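Arsenic responsive repressor ArsR (Corynebacterium glutamicum ATCC 13032, PDB 6J0E) probably represses transcription of arsenic-resistance genes as a winged-helix dimer that binds As(III) and then releases its operator DNA. Local coordinates at residues 31-35 with 107-112. Numbering follows the deposited sequence.
Sequences YADLF and ELRTVL
Val111 sets its CG2 methyl squarely over the Tyr31 ring, 3.8 Å from the ring centroid and 6° off the normal, a CH-pi contact between the two helices. With CG1 anti to the backbone N (chi1 165°), the two methyls of Val111 serve different rings: CG2 covers one face of the tyrosine, while CG1 meets the edge of Phe35, 4.0 Å from its CE2. Leu108 wedges between the aromatic residues, its CD2 lying 3.9 Å from Tyr31 CD1 and also touching Phe35 CZ and Leu34 CD1. Leu112, just where the chain leaves the helix, brings CD2 to within 3.8 Å of Phe35 CZ. All of this is buried and apolar, whereas the Glu107 side is looser, polar and partly exposed. Glu107 OE1 lies at the edge of the Tyr31 ring, in its plane, the carboxylate standing steeply to the ring, and its hydrogen bond with Tyr31 OH is weak at 3.4 Å. A water 3.2 Å from Tyr31 OH donates to Glu107 O, tying the phenol to the helix backbone. The axes of the two short segments, 11.4 Å apart, run at 107° to each other. Segment 31-35, within helix 28-38, packs against the C-terminal part of helix 102-111 at the dimer interface, where Leu112 O accepts a hydrogen bond from Arg109 of the second subunit and Leu44 of that subunit packs on Tyr31; Pro22 of helix 20-24 touches both Tyr31 and Val111.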
ATOM      1  N   TYR B  31       6.399   9.650   2.079  1.00  8.12           N
ATOM      2  CA  TYR B  31       5.790   8.377   1.931  1.00  8.06           C
ATOM      3  C   TYR B  31       6.549   7.271   2.665  1.00  7.01           C
ATOM      4  O   TYR B  31       6.010   6.376   3.252  1.00  6.80           O
ATOM      5  CB  TYR B  31       5.623   8.031   0.464  1.00 10.76           C
ATOM      6  CG  TYR B  31       4.646   8.938  -0.265  1.00 11.57           C
ATOM      7  CD1 TYR B  31       3.450   9.201   0.355  1.00 12.63           C
ATOM      8  CD2 TYR B  31       4.924   9.512  -1.492  1.00 13.89           C
ATOM      9  CE1 TYR B  31       2.507   9.973  -0.294  1.00 15.37           C
ATOM     10  CE2 TYR B  31       4.022  10.291  -2.133  1.00 17.07           C
ATOM     11  CZ  TYR B  31       2.846  10.531  -1.539  1.00 22.05           C
ATOM     12  OH  TYR B  31       1.701  11.206  -2.034  1.00 18.97           O
ATOM     13  N   ALA B  32       7.876   7.246   2.551  1.00  6.74           N
ATOM     14  CA  ALA B  32       8.630   6.261   3.266  1.00  8.15           C
ATOM     15  C   ALA B  32       8.536   6.414   4.784  1.00  7.41           C
ATOM     16  O   ALA B  32       8.433   5.433   5.510  1.00  9.12           O
ATOM     17  CB  ALA B  32      10.129   6.367   2.842  1.00  7.97           C
ATOM     18  N   ASP B  33       8.508   7.677   5.291  1.00  7.99           N
ATOM     19  CA  ASP B  33       8.256   7.834   6.709  1.00  9.46           C
ATOM     20  C   ASP B  33       6.870   7.291   7.084  1.00  8.95           C
ATOM     21  O   ASP B  33       6.768   6.750   8.082  1.00  8.81           O
ATOM     22  CB  ASP B  33       8.350   9.305   7.224  1.00 11.02           C
ATOM     23  CG  ASP B  33       9.718   9.965   6.938  1.00 15.43           C
ATOM     24  OD1 ASP B  33      10.715   9.245   6.878  1.00 17.00           O
ATOM     25  OD2 ASP B  33       9.746  11.254   6.808  1.00 16.60           O
ATOM     26  N   LEU B  34       5.864   7.437   6.215  1.00  7.45           N
ATOM     27  CA  LEU B  34       4.588   6.872   6.566  1.00  8.04           C
ATOM     28  C   LEU B  34       4.641   5.373   6.631  1.00  7.15           C
ATOM     29  O   LEU B  34       3.950   4.744   7.399  1.00  8.29           O
ATOM     30  CB  LEU B  34       3.509   7.371   5.545  1.00  9.17           C
ATOM     31  CG  LEU B  34       3.187   8.902   5.627  1.00 10.24           C
ATOM     32  CD1 LEU B  34       2.149   9.217   4.570  1.00 10.93           C
ATOM     33  CD2 LEU B  34       2.605   9.187   7.005  1.00 11.09           C
ATOM     34  N   PHE B  35       5.303   4.658   5.663  1.00  7.05           N
ATOM     35  CA  PHE B  35       5.361   3.232   5.728  1.00  8.84           C
ATOM     36  C   PHE B  35       6.134   2.731   6.993  1.00  8.31           C
ATOM     37  O   PHE B  35       5.804   1.724   7.587  1.00  7.64           O
ATOM     38  CB  PHE B  35       6.068   2.681   4.442  1.00  7.57           C
ATOM     39  CG  PHE B  35       5.244   2.802   3.225  1.00  7.57           C
ATOM     40  CD1 PHE B  35       3.969   2.347   3.232  1.00  6.74           C
ATOM     41  CD2 PHE B  35       5.793   3.277   2.023  1.00  8.31           C
ATOM     42  CE1 PHE B  35       3.237   2.435   2.016  1.00  7.23           C
ATOM     43  CE2 PHE B  35       5.043   3.338   0.788  1.00  7.56           C
ATOM     44  CZ  PHE B  35       3.785   2.922   0.855  1.00  8.06           C
ATOM     45  N   GLU B 107      -3.829   7.704  -0.700  1.00  9.35           N
ATOM     46  CA  GLU B 107      -2.593   8.139  -1.271  1.00  9.57           C
ATOM     47  C   GLU B 107      -1.583   6.973  -1.295  1.00  8.32           C
ATOM     48  O   GLU B 107      -0.920   6.775  -2.333  1.00  7.07           O
ATOM     49  CB  GLU B 107      -1.884   9.297  -0.427  1.00 11.27           C
ATOM     50  CG  GLU B 107      -2.630  10.597  -0.584  1.00 14.99           C
ATOM     51  CD  GLU B 107      -1.723  11.821  -0.283  1.00 17.06           C
ATOM     52  OE1 GLU B 107      -0.663  11.686   0.383  1.00 16.04           O
ATOM     53  OE2 GLU B 107      -2.161  12.961  -0.716  1.00 22.91           O
ATOM     54  N   LEU B 108      -1.448   6.257  -0.185  1.00  9.12           N
ATOM     55  CA  LEU B 108      -0.519   5.083  -0.055  1.00 10.87           C
ATOM     56  C   LEU B 108      -0.915   3.985  -1.056  1.00  9.08           C
ATOM     57  O   LEU B 108      -0.040   3.341  -1.622  1.00  8.12           O
ATOM     58  CB  LEU B 108      -0.320   4.596   1.414  1.00 12.42           C
ATOM     59  CG  LEU B 108       0.270   5.549   2.390  1.00 15.65           C
ATOM     60  CD1 LEU B 108       0.420   4.851   3.706  1.00 17.82           C
ATOM     61  CD2 LEU B 108       1.625   6.104   1.916  1.00 15.15           C
ATOM     62  N   ARG B 109      -2.224   3.700  -1.206  1.00  8.93           N
ATOM     63  CA  ARG B 109      -2.678   2.789  -2.275  1.00  9.01           C
ATOM     64  C   ARG B 109      -2.220   3.112  -3.649  1.00  9.27           C
ATOM     65  O   ARG B 109      -1.857   2.197  -4.380  1.00 10.00           O
ATOM     66  CB  ARG B 109      -4.161   2.574  -2.273  1.00 12.59           C
ATOM     67  CG  ARG B 109      -4.620   1.819  -1.067  1.00 13.10           C
ATOM     68  CD  ARG B 109      -6.133   1.362  -1.210  1.00 14.95           C
ATOM     69  NE  ARG B 109      -7.059   2.382  -1.592  1.00 14.60           N
ATOM     70  CZ  ARG B 109      -7.680   3.197  -0.713  1.00 16.70           C
ATOM     71  NH1 ARG B 109      -7.398   3.106   0.630  1.00 13.52           N
ATOM     72  NH2 ARG B 109      -8.455   4.089  -1.177  1.00 15.84           N
ATOM     73  N   THR B 110      -2.181   4.427  -4.000  1.00  8.79           N
ATOM     74  CA  THR B 110      -1.678   4.902  -5.261  1.00  9.93           C
ATOM     75  C   THR B 110      -0.150   4.700  -5.383  1.00  8.78           C
ATOM     76  O   THR B 110       0.367   4.266  -6.444  1.00 11.23           O
ATOM     77  CB  THR B 110      -2.009   6.384  -5.465  1.00 11.64           C
ATOM     78  OG1 THR B 110      -3.426   6.526  -5.350  1.00 12.10           O
ATOM     79  CG2 THR B 110      -1.438   6.917  -6.709  1.00 12.51           C
ATOM     80  N   VAL B 111       0.572   4.930  -4.328  1.00  7.85           N
ATOM     81  CA  VAL B 111       2.054   4.800  -4.390  1.00 10.40           C
ATOM     82  C   VAL B 111       2.460   3.326  -4.627  1.00  8.60           C
ATOM     83  O   VAL B 111       3.400   2.989  -5.107  1.00  9.78           O
ATOM     84  CB  VAL B 111       2.655   5.287  -3.036  1.00 11.07           C
ATOM     85  CG1 VAL B 111       4.081   4.920  -2.775  1.00 14.16           C
ATOM     86  CG2 VAL B 111       2.534   6.815  -2.911  1.00 12.27           C
ATOM     87  N   LEU B 112       1.574   2.437  -4.160  1.00  7.45           N
ATOM     88  CA  LEU B 112       1.762   0.981  -4.226  1.00  7.36           C
ATOM     89  C   LEU B 112       1.050   0.326  -5.460  1.00  6.54           C
ATOM     90  O   LEU B 112       0.986  -0.904  -5.465  1.00  5.35           O
ATOM     91  CB  LEU B 112       1.188   0.315  -2.967  1.00  9.10           C
ATOM     92  CG  LEU B 112       1.758   0.614  -1.543  1.00 10.21           C
ATOM     93  CD1 LEU B 112       0.769   0.085  -0.472  1.00 12.22           C
ATOM     94  CD2 LEU B 112       3.023  -0.049  -1.340  1.00 13.43           C
TER
HETATM   95  O   HOH W   1      -0.085   9.160  -3.784  1.00 19.74           O